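Local coordinates for hypothetical protein (Staphylococcus aureus subsp. aureus, PDB 1QYI) that is of unknown function but, as a predicted member of the HAD-like hydrolase clan, may hydrolyse a substrate such as a phosphate ester, at residues 134-139 against 148-153; 177-182 against 195-200; 226-231 against 255-260; 293-298 against 303-308; 359-364 against 370-375. All coordinates share one frame; numbering follows the deposited sequence.

How the contacts relate
Taken from the N terminus, the five contacts run in series; none nests in or crosses another. Contact 1 closes the short loop between helices 134-137 and 144-158. Contact 2 folds the chain leaving helix 172-195 back onto that same helix. Both lie in the helical part of the chain. The other three lie in the part built round the parallel sheet. Contact 3 closes a unit holding strand 233-237 and helix 242-252, contact 4 the turn between helices 288-295 and 302-307, and contact 5 the step from edge strand 361-363 to helix 369-373. Contacts 3 and 5 touch through the salt bridge of Asp226 with Arg370, and Leu227 packs on Leu373.

Contact 1 (134-139 against 148-153); sequences LQFLDN and YAALEE
The helical turn that presents Ala150 and Leu151 to Phe136 is held by the backbone bond from Glu153 N to Ala149 O, 3.0 Å long. Across the contact there is only van der Waals packing, all of it by the Phe136 ring. Its CG lies anti to the backbone N (chi1 159°), and this sends the ring out toward the neighbouring helix. The far carbon, CZ, reaches the helix backbone and comes to 3.6 Å from Leu151 CA. The peptide between Ala150 and Leu151 lies at the ring edge, near its plane. Phe136 CZ is 3.9 Å from Ala150 C. The same carbon is 4.1 Å from Ala150 CB and 4.1 Å from Leu151 CB, so the ring end faces both CB atoms equally. The pair joins the weakly bonded helix 134-137 to helix 144-158 in the helical region between strands 3-6 and 233-237, a placing consistent with the cap of a HAD-type protein. Phe154 makes an edge-to-face pair with the Phe136 ring. Helix 77-93 packs against both partners, with Ile87 on Phe136 and with Ile83 and Ser86 on Leu151.

Contact 2 (177-182 against 195-200); sequences AQEVYQ and EKKIAR
Gln182, in the body of helix 172-195, and Glu195, at its end, are the nearest backbone positions, with CA atoms 8.1 Å apart. The chain then turns back through Lys196, which has positive phi. The returning loop brings Lys197 and Arg200 to Glu179. The Glu179 chain is extended beyond CG and meets both basic side chains at about a right angle. Both terminal nitrogens of Arg200 converge on a single carboxylate oxygen. Its NH1 and its NH2 each lie 3.0 Å from Glu179 OE1, and that oxygen lies in the guanidinium plane. The NH2 bond comes nearly along the C-O axis of OE1. NH1 arrives on the anti side, 27° out of the carboxylate plane. The two flat groups are turned 48° from each other. Lys197 NZ pairs with the other oxygen, Glu179 OE2, though the modelled position of OE2 is doubtful. Together the three residues form a salt-bridge network that ties the loop after a helix back to the body of that helix. A water extends it: it donates to Gln178 OE1 at 3.0 Å and accepts from Lys197 NZ at 3.2 Å. The water also has a weak bond to Glu195 OE1. Glu179 is buried, and the nearby arginine, probably with the lysine, would favour its charged form. Arg200 has a second acid, Glu112, which forms a salt bridge with NE. Tyr191, also on helix 172-195, packs against Glu179 and Lys197.

Contact 3 (226-231 against 255-260); sequences DLKGAG and LPYFEA
Lys228 and Tyr257 hold the nearest backbone positions, with CA atoms 8.3 Å apart. One lies in the last turn of helix 217-229, the other at the end of the 3-10 segment 255-257. Just past Lys228 the helix closes in a Schellman motif. Gly231, with positive phi, is its C-prime residue. Gly231 N bonds to Lys228 O at 2.9 Å, and the next residue's N bonds to Leu227 O. The Lys228 side chain carries the contact. Kinks at three successive bonds, from CB-CG onward, carry it past the Tyr257 ring at about a right angle. Lys228 CD passes the edge of the ring, 4.1 Å from Tyr257 CD1. The amino group turns to the Tyr257 carbonyl, where Lys228 NZ to Tyr257 O is a weak bond of 3.3 Å. Two waters add bridges. One donates to Tyr257 O at 2.8 Å and takes a weak bond from Lys228 NZ. The other accepts from Lys228 NZ at 2.6 Å and gives a weak bond to Glu259 OE1. The contact lies at the surface. Leu234 of strand 233-237 touches both Lys228 and Tyr257, while Lys221 and Leu224 of helix 217-229 also pack on the tyrosine.

Contact 4 (293-298 against 303-308); sequences ALYGNN and ESYINK
Tyr305 and Gly296 make the tight part of this contact. With CG beside the backbone N (chi1 -61°), the Tyr305 ring reaches toward Gly296. Tyr305 OH donates to Gly296 O over a short 2.5 Å. The hydroxyl approaches at a C=O...O angle of 130° and is tilted 27° from the carbonyl plane. The oxygen lies at the edge of the tyrosine ring, 3.1 Å from Tyr305 CE2. Gly296 has positive phi and is where the chain leaves helix 288-295, so the bond holds the backbone at that exit. Both residues are buried. The motif is a pair of helices joined by a short connection, within the HAD-like region: the second helix, 302-307, sends Tyr305 back over the end of the first. Phe288, Ile291 and Ala292 of helix 288-295 pack on its side chain. The connection is held by Asn297 OD1, which pairs with Tyr302 OH. Toward solvent the packing is looser. Tyr295 is exposed, and the two tyrosine side chains run alongside each other, pointing opposite ways. Tyr295 CB is 3.7 Å from Tyr305 OH. Tyr295 CD2 is 4.0 Å from Tyr305 CE1, which lies at the edge of the Tyr295 ring. Ile312 and Val313 also touch Tyr295.

Contact 5 (359-364 against 370-375); sequences ADYVIN and RGVLDN
Tyr361 lies with the face of its ring against Val372. From its base, Tyr361 CB is 4.1 Å from Val372 CG1. The next atom, Tyr361 CG, is the closest, at 3.5 Å from that methyl. Both CD atoms of Tyr361 follow at 3.7 Å from Val372 CG1, both CE atoms at 4.0 Å and CZ at 4.2 Å. At the tip the OH leaves the valine and hydrogen-bonds to Leu376 O. This is a CH-pi contact: Val372 CG1 stands 3.6 Å from the ring centroid, 15° off the normal. Val372 CG1 is anti to its backbone N (chi1 -178°), and this rotation turns the other methyl to Ile363. Val372 CG2 meets Ile363 CD1 at 3.3 Å, which is tight for two methyl groups. One valine thus packs on two residues of one face of the strand. Just past the helix, Asn375 ND2 bonds back to Gly371 O at 3.1 Å, in the carbonyl plane on a lone pair, and closes off the last turn. Strand 361-363 is one edge of the parallel sheet, beside strand 337-341, whose Ile339 also touches Val372. Helix 369-373 packs here between this sheet edge and helix 217-229, which Arg370 and Leu373 touch.

Contact 1 (134-139 against 148-153)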
# COMPACT_ATOMS: atom_id res chain seq x y z
N LEU A 134 -16.60 -2.56 -11.96
CA LEU A 134 -15.81 -3.02 -13.10
C LEU A 134 -16.45 -2.54 -14.40
O LEU A 134 -15.75 -2.21 -15.36
CB LEU A 134 -15.73 -4.54 -13.10
CG LEU A 134 -14.88 -5.17 -14.19
CD1 LEU A 134 -13.42 -4.78 -13.99
CD2 LEU A 134 -15.03 -6.68 -14.15
N GLN A 135 -17.77 -2.53 -14.43
CA GLN A 135 -18.51 -2.10 -15.61
C GLN A 135 -18.60 -0.57 -15.60
O GLN A 135 -19.31 0.04 -16.40
CB GLN A 135 -19.90 -2.72 -15.61
CG GLN A 135 -19.89 -4.24 -15.58
CD GLN A 135 -21.27 -4.82 -15.40
OE1 GLN A 135 -21.47 -6.02 -15.56
NE2 GLN A 135 -22.23 -3.97 -15.05
N PHE A 136 -17.89 0.03 -14.66
CA PHE A 136 -17.84 1.47 -14.53
C PHE A 136 -16.57 1.97 -15.21
O PHE A 136 -16.59 2.97 -15.92
CB PHE A 136 -17.84 1.86 -13.05
CG PHE A 136 -17.30 3.24 -12.79
CD1 PHE A 136 -18.01 4.38 -13.18
CD2 PHE A 136 -16.06 3.41 -12.17
CE1 PHE A 136 -17.48 5.65 -12.96
CE2 PHE A 136 -15.53 4.67 -11.95
CZ PHE A 136 -16.24 5.80 -12.35
N LEU A 137 -15.47 1.26 -14.98
CA LEU A 137 -14.17 1.61 -15.53
C LEU A 137 -14.04 1.33 -17.03
O LEU A 137 -13.11 1.80 -17.68
CB LEU A 137 -13.07 0.86 -14.77
CG LEU A 137 -13.13 0.95 -13.24
CD1 LEU A 137 -12.23 -0.10 -12.65
CD2 LEU A 137 -12.75 2.34 -12.77
N ASP A 138 -14.99 0.56 -17.56
CA ASP A 138 -15.03 0.19 -18.98
C ASP A 138 -14.43 1.25 -19.88
O ASP A 138 -13.52 0.97 -20.65
CB ASP A 138 -16.47 -0.09 -19.40
CG ASP A 138 -16.91 -1.50 -19.08
OD1 ASP A 138 -18.13 -1.78 -19.10
OD2 ASP A 138 -16.01 -2.35 -18.82
N ASN A 139 -14.95 2.47 -19.80
CA ASN A 139 -14.45 3.57 -20.61
C ASN A 139 -14.01 4.74 -19.73
O ASN A 139 -14.76 5.68 -19.52
CB ASN A 139 -15.51 4.02 -21.62
CG ASN A 139 -16.82 4.40 -20.95
OD1 ASN A 139 -16.97 4.29 -19.73
ND2 ASN A 139 -17.78 4.86 -21.75
N TYR A 148 -11.13 10.12 -10.99
CA TYR A 148 -11.99 10.85 -10.06
C TYR A 148 -13.03 11.69 -10.80
O TYR A 148 -14.13 11.90 -10.31
CB TYR A 148 -11.15 11.74 -9.13
CG TYR A 148 -10.73 11.03 -7.87
CD1 TYR A 148 -9.70 10.09 -7.87
CD2 TYR A 148 -11.44 11.23 -6.68
CE1 TYR A 148 -9.40 9.35 -6.72
CE2 TYR A 148 -11.15 10.50 -5.53
CZ TYR A 148 -10.13 9.56 -5.56
OH TYR A 148 -9.88 8.80 -4.43
N ALA A 149 -12.66 12.16 -11.99
CA ALA A 149 -13.57 12.96 -12.80
C ALA A 149 -14.71 12.09 -13.33
O ALA A 149 -15.87 12.51 -13.34
CB ALA A 149 -12.81 13.60 -13.97
N ALA A 150 -14.39 10.87 -13.75
CA ALA A 150 -15.40 9.94 -14.26
C ALA A 150 -16.37 9.60 -13.14
O ALA A 150 -17.59 9.57 -13.34
CB ALA A 150 -14.73 8.67 -14.78
N LEU A 151 -15.82 9.34 -11.95
CA LEU A 151 -16.62 9.00 -10.78
C LEU A 151 -17.60 10.11 -10.44
O LEU A 151 -18.73 9.84 -10.03
CB LEU A 151 -15.70 8.74 -9.58
CG LEU A 151 -16.35 8.75 -8.19
CD1 LEU A 151 -17.44 7.71 -8.14
CD2 LEU A 151 -15.30 8.48 -7.13
N GLU A 152 -17.17 11.36 -10.62
CA GLU A 152 -18.01 12.52 -10.32
C GLU A 152 -19.13 12.73 -11.35
O GLU A 152 -20.27 13.03 -11.00
CB GLU A 152 -17.14 13.77 -10.26
CG GLU A 152 -17.83 15.00 -9.72
CD GLU A 152 -16.83 16.09 -9.37
OE1 GLU A 152 -16.15 16.59 -10.29
OE2 GLU A 152 -16.71 16.43 -8.17
N GLU A 153 -18.78 12.56 -12.62
CA GLU A 153 -19.72 12.71 -13.72
C GLU A 153 -20.78 11.62 -13.61
O GLU A 153 -21.96 11.85 -13.88
CB GLU A 153 -18.97 12.59 -15.06
CG GLU A 153 -19.81 12.15 -16.26
CD GLU A 153 -20.51 13.28 -16.98
OE1 GLU A 153 -21.38 13.95 -16.37
OE2 GLU A 153 -20.18 13.52 -18.17

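Contact 2 (177-182 against 195-200)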
# COMPACT_ATOMS: atom_id res chain seq x y z
N ALA A 177 -13.60 6.55 4.68
CA ALA A 177 -13.14 5.29 4.15
C ALA A 177 -11.67 5.06 4.46
O ALA A 177 -11.26 3.95 4.74
CB ALA A 177 -13.35 5.26 2.65
N GLN A 178 -10.90 6.13 4.44
CA GLN A 178 -9.49 6.00 4.70
C GLN A 178 -9.22 5.74 6.17
O GLN A 178 -8.27 5.03 6.52
CB GLN A 178 -8.74 7.23 4.18
CG GLN A 178 -7.25 7.09 4.21
CD GLN A 178 -6.64 7.81 5.40
OE1 GLN A 178 -7.27 7.93 6.45
NE2 GLN A 178 -5.40 8.28 5.24
N GLU A 179 -10.06 6.28 7.05
CA GLU A 179 -9.87 6.06 8.49
C GLU A 179 -10.23 4.62 8.85
O GLU A 179 -9.60 4.00 9.71
CB GLU A 179 -10.71 7.03 9.34
CG GLU A 179 -10.34 8.48 9.12
CD GLU A 179 -11.01 9.43 10.09
OE1 GLU A 179 -12.12 9.14 10.59
OE2 GLU A 179 -10.43 10.50 10.35
N VAL A 180 -11.24 4.10 8.16
CA VAL A 180 -11.70 2.74 8.40
C VAL A 180 -10.61 1.76 8.00
O VAL A 180 -10.40 0.74 8.66
CB VAL A 180 -12.96 2.41 7.59
CG1 VAL A 180 -13.44 1.01 7.93
CG2 VAL A 180 -14.05 3.43 7.86
N TYR A 181 -9.92 2.07 6.92
CA TYR A 181 -8.85 1.19 6.44
C TYR A 181 -7.66 1.19 7.40
O TYR A 181 -7.09 0.13 7.73
CB TYR A 181 -8.41 1.63 5.04
CG TYR A 181 -7.18 0.93 4.53
CD1 TYR A 181 -5.91 1.30 4.96
CD2 TYR A 181 -7.28 -0.10 3.58
CE1 TYR A 181 -4.77 0.69 4.46
CE2 TYR A 181 -6.15 -0.72 3.08
CZ TYR A 181 -4.90 -0.32 3.53
OH TYR A 181 -3.77 -0.93 3.04
N GLN A 182 -7.29 2.38 7.86
CA GLN A 182 -6.16 2.55 8.76
C GLN A 182 -6.37 1.81 10.08
O GLN A 182 -5.44 1.22 10.62
CB GLN A 182 -5.88 4.04 8.99
CG GLN A 182 -5.33 4.75 7.75
CD GLN A 182 -3.94 4.26 7.36
OE1 GLN A 182 -2.94 4.72 7.92
NE2 GLN A 182 -3.86 3.32 6.42
N GLU A 195 -2.49 8.05 13.55
CA GLU A 195 -3.45 8.96 12.95
C GLU A 195 -3.85 10.13 13.87
O GLU A 195 -4.36 11.15 13.41
CB GLU A 195 -4.69 8.19 12.53
CG GLU A 195 -4.44 7.14 11.46
CD GLU A 195 -3.76 7.72 10.25
OE1 GLU A 195 -3.94 8.93 9.99
OE2 GLU A 195 -3.03 6.99 9.55
N LYS A 196 -3.60 9.97 15.17
CA LYS A 196 -3.93 11.02 16.14
C LYS A 196 -5.43 11.24 16.19
O LYS A 196 -5.89 12.38 16.31
CB LYS A 196 -3.21 12.33 15.80
CG LYS A 196 -1.82 12.44 16.41
CD LYS A 196 -0.91 11.29 16.01
CE LYS A 196 0.42 11.33 16.77
NZ LYS A 196 0.30 11.01 18.22
N LYS A 197 -6.18 10.14 16.10
CA LYS A 197 -7.63 10.15 16.13
C LYS A 197 -8.06 9.02 17.05
O LYS A 197 -7.31 8.06 17.24
CB LYS A 197 -8.21 9.90 14.74
CG LYS A 197 -7.84 10.95 13.72
CD LYS A 197 -8.32 10.57 12.34
CE LYS A 197 -7.91 11.63 11.35
NZ LYS A 197 -8.29 11.29 9.95
N ILE A 198 -9.27 9.16 17.60
CA ILE A 198 -9.86 8.18 18.50
C ILE A 198 -10.38 7.01 17.67
O ILE A 198 -10.98 7.22 16.61
CB ILE A 198 -11.02 8.81 19.35
CG1 ILE A 198 -10.45 9.83 20.35
CG2 ILE A 198 -11.75 7.76 20.15
CD1 ILE A 198 -9.88 11.07 19.70
N ALA A 199 -10.12 5.80 18.15
CA ALA A 199 -10.52 4.58 17.47
C ALA A 199 -12.02 4.39 17.48
O ALA A 199 -12.70 4.71 18.47
CB ALA A 199 -9.85 3.39 18.11
N ARG A 200 -12.53 3.86 16.38
CA ARG A 200 -13.96 3.61 16.26
C ARG A 200 -14.34 2.32 16.97
O ARG A 200 -15.39 2.25 17.60
CB ARG A 200 -14.35 3.53 14.79
CG ARG A 200 -14.31 4.85 14.09
CD ARG A 200 -15.15 4.82 12.82
NE ARG A 200 -15.42 6.18 12.37
CZ ARG A 200 -14.52 6.98 11.81
NH1 ARG A 200 -13.28 6.56 11.62
NH2 ARG A 200 -14.85 8.22 11.48
O HOH W 1 -6.25 8.97 9.12

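Contact 3 (226-231 against 255-260)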
# COMPACT_ATOMS: atom_id res chain seq x y z
N ASP A 226 24.01 -15.11 9.05
CA ASP A 226 25.26 -15.46 8.37
C ASP A 226 25.77 -14.25 7.59
O ASP A 226 26.97 -14.03 7.51
CB ASP A 226 25.07 -16.63 7.41
CG ASP A 226 24.51 -17.86 8.10
OD1 ASP A 226 24.77 -18.06 9.31
OD2 ASP A 226 23.83 -18.65 7.41
N LEU A 227 24.85 -13.48 7.02
CA LEU A 227 25.22 -12.29 6.26
C LEU A 227 26.07 -11.39 7.15
O LEU A 227 27.08 -10.83 6.71
CB LEU A 227 23.97 -11.54 5.80
CG LEU A 227 23.58 -11.53 4.32
CD1 LEU A 227 23.89 -12.86 3.65
CD2 LEU A 227 22.10 -11.20 4.22
N LYS A 228 25.65 -11.25 8.40
CA LYS A 228 26.40 -10.43 9.35
C LYS A 228 27.69 -11.16 9.67
O LYS A 228 28.75 -10.53 9.81
CB LYS A 228 25.56 -10.19 10.61
CG LYS A 228 24.62 -8.97 10.50
CD LYS A 228 23.30 -9.22 11.21
CE LYS A 228 23.20 -8.45 12.51
NZ LYS A 228 22.92 -7.01 12.27
N GLY A 229 27.61 -12.48 9.77
CA GLY A 229 28.79 -13.27 10.07
C GLY A 229 29.90 -13.12 9.03
O GLY A 229 31.08 -13.35 9.33
N ALA A 230 29.52 -12.74 7.82
CA ALA A 230 30.47 -12.55 6.73
C ALA A 230 30.92 -11.10 6.63
O ALA A 230 31.37 -10.64 5.57
CB ALA A 230 29.85 -13.00 5.41
N GLY A 231 30.79 -10.38 7.74
CA GLY A 231 31.19 -8.99 7.78
C GLY A 231 30.26 -8.03 7.05
O GLY A 231 30.69 -6.94 6.67
N LEU A 255 13.67 -7.35 13.04
CA LEU A 255 14.22 -6.07 13.45
C LEU A 255 15.61 -6.14 14.08
O LEU A 255 16.48 -5.33 13.76
CB LEU A 255 13.25 -5.38 14.42
CG LEU A 255 13.46 -3.87 14.55
CD1 LEU A 255 13.26 -3.22 13.19
CD2 LEU A 255 12.47 -3.32 15.57
N PRO A 256 15.85 -7.11 14.98
CA PRO A 256 17.17 -7.23 15.61
C PRO A 256 18.37 -7.32 14.65
O PRO A 256 19.51 -7.12 15.07
CB PRO A 256 17.01 -8.49 16.47
CG PRO A 256 15.58 -8.39 16.92
CD PRO A 256 14.87 -8.00 15.63
N TYR A 257 18.10 -7.60 13.38
CA TYR A 257 19.15 -7.71 12.35
C TYR A 257 19.34 -6.42 11.57
O TYR A 257 20.12 -6.37 10.62
CB TYR A 257 18.81 -8.82 11.36
CG TYR A 257 18.66 -10.17 11.99
CD1 TYR A 257 19.78 -10.88 12.44
CD2 TYR A 257 17.40 -10.74 12.16
CE1 TYR A 257 19.65 -12.13 13.04
CE2 TYR A 257 17.25 -11.98 12.76
CZ TYR A 257 18.37 -12.67 13.20
OH TYR A 257 18.20 -13.89 13.81
N PHE A 258 18.62 -5.37 11.98
CA PHE A 258 18.71 -4.08 11.31
C PHE A 258 18.83 -2.96 12.32
O PHE A 258 17.95 -2.79 13.17
CB PHE A 258 17.44 -3.85 10.47
CG PHE A 258 17.20 -4.89 9.44
CD1 PHE A 258 17.72 -4.76 8.16
CD2 PHE A 258 16.45 -6.02 9.74
CE1 PHE A 258 17.50 -5.73 7.20
CE2 PHE A 258 16.22 -7.00 8.78
CZ PHE A 258 16.75 -6.85 7.50
N GLU A 259 19.91 -2.18 12.25
CA GLU A 259 20.10 -1.05 13.16
C GLU A 259 19.08 0.02 12.82
O GLU A 259 18.89 0.35 11.66
CB GLU A 259 21.50 -0.46 13.00
CG GLU A 259 22.32 -0.50 14.26
CD GLU A 259 22.55 -1.91 14.74
OE1 GLU A 259 21.56 -2.57 15.11
OE2 GLU A 259 23.73 -2.35 14.72
N ALA A 260 18.44 0.58 13.84
CA ALA A 260 17.43 1.61 13.62
C ALA A 260 17.93 2.81 12.81
O ALA A 260 17.14 3.48 12.14
CB ALA A 260 16.85 2.07 14.95
O HOH W 2 22.29 -4.82 13.51
O HOH W 3 22.41 -4.84 10.29

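Contact 4 (293-298 against 303-308)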
# COMPACT_ATOMS: atom_id res chain seq x y z
N ALA A 293 19.92 4.97 4.26
CA ALA A 293 20.05 3.65 4.85
C ALA A 293 21.50 3.18 4.83
O ALA A 293 21.87 2.24 5.55
CB ALA A 293 19.18 2.67 4.09
N LEU A 294 22.31 3.84 4.03
CA LEU A 294 23.71 3.47 3.90
C LEU A 294 24.62 4.23 4.85
O LEU A 294 25.37 3.62 5.61
CB LEU A 294 24.16 3.68 2.45
CG LEU A 294 25.42 2.93 1.98
CD1 LEU A 294 25.41 2.80 0.47
CD2 LEU A 294 26.64 3.66 2.46
N TYR A 295 24.56 5.56 4.83
CA TYR A 295 25.42 6.37 5.69
C TYR A 295 24.85 6.64 7.09
O TYR A 295 25.60 6.85 8.04
CB TYR A 295 25.76 7.69 5.00
CG TYR A 295 26.46 7.53 3.68
CD1 TYR A 295 27.64 6.80 3.57
CD2 TYR A 295 25.92 8.09 2.51
CE1 TYR A 295 28.28 6.63 2.34
CE2 TYR A 295 26.55 7.93 1.27
CZ TYR A 295 27.73 7.19 1.20
OH TYR A 295 28.35 7.01 -0.02
N GLY A 296 23.53 6.64 7.21
CA GLY A 296 22.93 6.90 8.51
C GLY A 296 21.67 7.71 8.30
O GLY A 296 21.58 8.51 7.37
N ASN A 297 20.68 7.51 9.16
CA ASN A 297 19.43 8.23 8.99
C ASN A 297 19.26 9.38 9.97
O ASN A 297 18.50 9.29 10.94
CB ASN A 297 18.26 7.26 9.09
CG ASN A 297 16.94 7.92 8.76
OD1 ASN A 297 16.85 8.73 7.83
ND2 ASN A 297 15.89 7.54 9.49
N ASN A 298 19.96 10.48 9.71
CA ASN A 298 19.88 11.65 10.56
C ASN A 298 19.55 12.91 9.75
O ASN A 298 20.22 13.21 8.75
CB ASN A 298 21.18 11.83 11.35
CG ASN A 298 21.26 13.16 12.08
OD1 ASN A 298 20.28 13.61 12.68
ND2 ASN A 298 22.42 13.79 12.04
N GLU A 303 20.38 16.78 3.38
CA GLU A 303 20.80 17.62 2.27
C GLU A 303 21.91 16.99 1.44
O GLU A 303 21.93 17.12 0.21
CB GLU A 303 21.27 18.98 2.79
CG GLU A 303 21.56 19.99 1.69
CD GLU A 303 21.66 21.39 2.24
OE1 GLU A 303 22.48 21.60 3.16
OE2 GLU A 303 20.92 22.28 1.75
N SER A 304 22.83 16.32 2.11
CA SER A 304 23.93 15.70 1.40
C SER A 304 23.45 14.47 0.65
O SER A 304 24.00 14.12 -0.40
CB SER A 304 25.05 15.31 2.38
OG SER A 304 24.61 14.37 3.34
N TYR A 305 22.43 13.82 1.18
CA TYR A 305 21.88 12.63 0.55
C TYR A 305 21.12 13.00 -0.72
O TYR A 305 20.89 12.15 -1.59
CB TYR A 305 20.94 11.90 1.52
CG TYR A 305 21.58 11.41 2.81
CD1 TYR A 305 22.96 11.37 2.96
CD2 TYR A 305 20.80 10.97 3.87
CE1 TYR A 305 23.55 10.90 4.15
CE2 TYR A 305 21.36 10.50 5.05
CZ TYR A 305 22.74 10.47 5.18
OH TYR A 305 23.30 10.03 6.36
N ILE A 306 20.78 14.28 -0.84
CA ILE A 306 20.04 14.82 -1.98
C ILE A 306 20.95 15.35 -3.08
O ILE A 306 20.68 15.15 -4.27
CB ILE A 306 19.11 15.94 -1.50
CG1 ILE A 306 18.08 15.35 -0.55
CG2 ILE A 306 18.45 16.65 -2.68
CD1 ILE A 306 17.18 16.38 0.08
N ASN A 307 22.03 16.01 -2.67
CA ASN A 307 23.00 16.61 -3.59
C ASN A 307 24.10 15.69 -4.09
O ASN A 307 24.65 15.91 -5.17
CB ASN A 307 23.64 17.83 -2.93
CG ASN A 307 22.62 18.83 -2.43
OD1 ASN A 307 22.94 19.69 -1.61
ND2 ASN A 307 21.39 18.73 -2.93
N LYS A 308 24.45 14.68 -3.28
CA LYS A 308 25.50 13.72 -3.64
C LYS A 308 24.92 12.33 -3.85
O LYS A 308 24.77 11.55 -2.89
CB LYS A 308 26.57 13.64 -2.56
CG LYS A 308 27.45 14.85 -2.42
CD LYS A 308 28.68 14.53 -1.55
CE LYS A 308 29.51 15.78 -1.24
NZ LYS A 308 28.76 16.77 -0.37

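Contact 5 (359-364 against 370-375)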
# COMPACT_ATOMS: atom_id res chain seq x y z
N ALA A 359 20.36 -5.70 -15.01
CA ALA A 359 20.41 -5.96 -13.59
C ALA A 359 21.61 -6.87 -13.35
O ALA A 359 21.76 -7.90 -14.01
CB ALA A 359 19.13 -6.64 -13.12
N ASP A 360 22.47 -6.47 -12.42
CA ASP A 360 23.68 -7.24 -12.11
C ASP A 360 23.37 -8.72 -11.92
O ASP A 360 24.06 -9.58 -12.48
CB ASP A 360 24.37 -6.66 -10.87
CG ASP A 360 24.83 -5.24 -11.09
OD1 ASP A 360 25.67 -5.04 -11.99
OD2 ASP A 360 24.37 -4.34 -10.36
N TYR A 361 22.35 -9.02 -11.12
CA TYR A 361 21.95 -10.40 -10.87
C TYR A 361 20.45 -10.47 -10.72
O TYR A 361 19.80 -9.47 -10.42
CB TYR A 361 22.60 -10.94 -9.59
CG TYR A 361 24.08 -10.74 -9.54
CD1 TYR A 361 24.61 -9.56 -9.04
CD2 TYR A 361 24.95 -11.70 -10.03
CE1 TYR A 361 25.97 -9.34 -9.02
CE2 TYR A 361 26.32 -11.49 -10.02
CZ TYR A 361 26.82 -10.31 -9.51
OH TYR A 361 28.18 -10.09 -9.48
N VAL A 362 19.90 -11.65 -10.94
CA VAL A 362 18.47 -11.85 -10.78
C VAL A 362 18.31 -13.18 -10.03
O VAL A 362 18.82 -14.21 -10.45
CB VAL A 362 17.75 -11.89 -12.15
CG1 VAL A 362 16.27 -12.20 -11.96
CG2 VAL A 362 17.90 -10.55 -12.85
N ILE A 363 17.61 -13.13 -8.90
CA ILE A 363 17.40 -14.30 -8.07
C ILE A 363 15.90 -14.62 -7.97
O ILE A 363 15.08 -13.73 -8.13
CB ILE A 363 18.06 -14.06 -6.67
CG1 ILE A 363 19.05 -15.18 -6.38
CG2 ILE A 363 17.03 -13.98 -5.56
CD1 ILE A 363 20.10 -15.31 -7.45
N ASN A 364 15.54 -15.88 -7.73
CA ASN A 364 14.13 -16.24 -7.61
C ASN A 364 13.51 -15.69 -6.34
O ASN A 364 12.38 -15.21 -6.34
CB ASN A 364 13.93 -17.76 -7.65
CG ASN A 364 14.13 -18.35 -9.02
OD1 ASN A 364 13.44 -17.99 -9.98
ND2 ASN A 364 15.08 -19.27 -9.13
N ARG A 370 22.47 -16.38 -1.44
CA ARG A 370 23.81 -16.90 -1.16
C ARG A 370 24.56 -17.20 -2.45
O ARG A 370 25.77 -16.99 -2.55
CB ARG A 370 23.72 -18.17 -0.32
CG ARG A 370 23.54 -17.97 1.16
CD ARG A 370 23.75 -19.29 1.87
NE ARG A 370 23.61 -19.19 3.31
CZ ARG A 370 22.47 -18.93 3.93
NH1 ARG A 370 21.36 -18.73 3.24
NH2 ARG A 370 22.44 -18.86 5.26
N GLY A 371 23.83 -17.71 -3.45
CA GLY A 371 24.43 -18.05 -4.72
C GLY A 371 25.13 -16.87 -5.36
O GLY A 371 26.18 -17.03 -5.98
N VAL A 372 24.56 -15.69 -5.18
CA VAL A 372 25.13 -14.48 -5.74
C VAL A 372 26.37 -14.03 -4.98
O VAL A 372 27.34 -13.56 -5.58
CB VAL A 372 24.13 -13.33 -5.71
CG1 VAL A 372 24.74 -12.09 -6.34
CG2 VAL A 372 22.86 -13.74 -6.43
N LEU A 373 26.35 -14.17 -3.66
CA LEU A 373 27.50 -13.74 -2.88
C LEU A 373 28.67 -14.72 -2.94
O LEU A 373 29.82 -14.35 -2.68
CB LEU A 373 27.09 -13.46 -1.42
CG LEU A 373 25.97 -12.42 -1.26
CD1 LEU A 373 25.62 -12.27 0.22
CD2 LEU A 373 26.40 -11.09 -1.84
N ASP A 374 28.40 -15.97 -3.29
CA ASP A 374 29.47 -16.95 -3.38
C ASP A 374 29.88 -17.18 -4.83
O ASP A 374 30.77 -17.99 -5.12
CB ASP A 374 29.07 -18.26 -2.70
CG ASP A 374 28.81 -18.09 -1.21
OD1 ASP A 374 29.59 -17.34 -0.56
OD2 ASP A 374 27.86 -18.69 -0.68
N ASN A 375 29.24 -16.44 -5.73
CA ASN A 375 29.52 -16.54 -7.15
C ASN A 375 29.48 -15.17 -7.82
O ASN A 375 29.02 -15.04 -8.95
CB ASN A 375 28.51 -17.46 -7.82
CG ASN A 375 28.75 -18.92 -7.49
OD1 ASN A 375 29.76 -19.49 -7.90
ND2 ASN A 375 27.83 -19.52 -6.75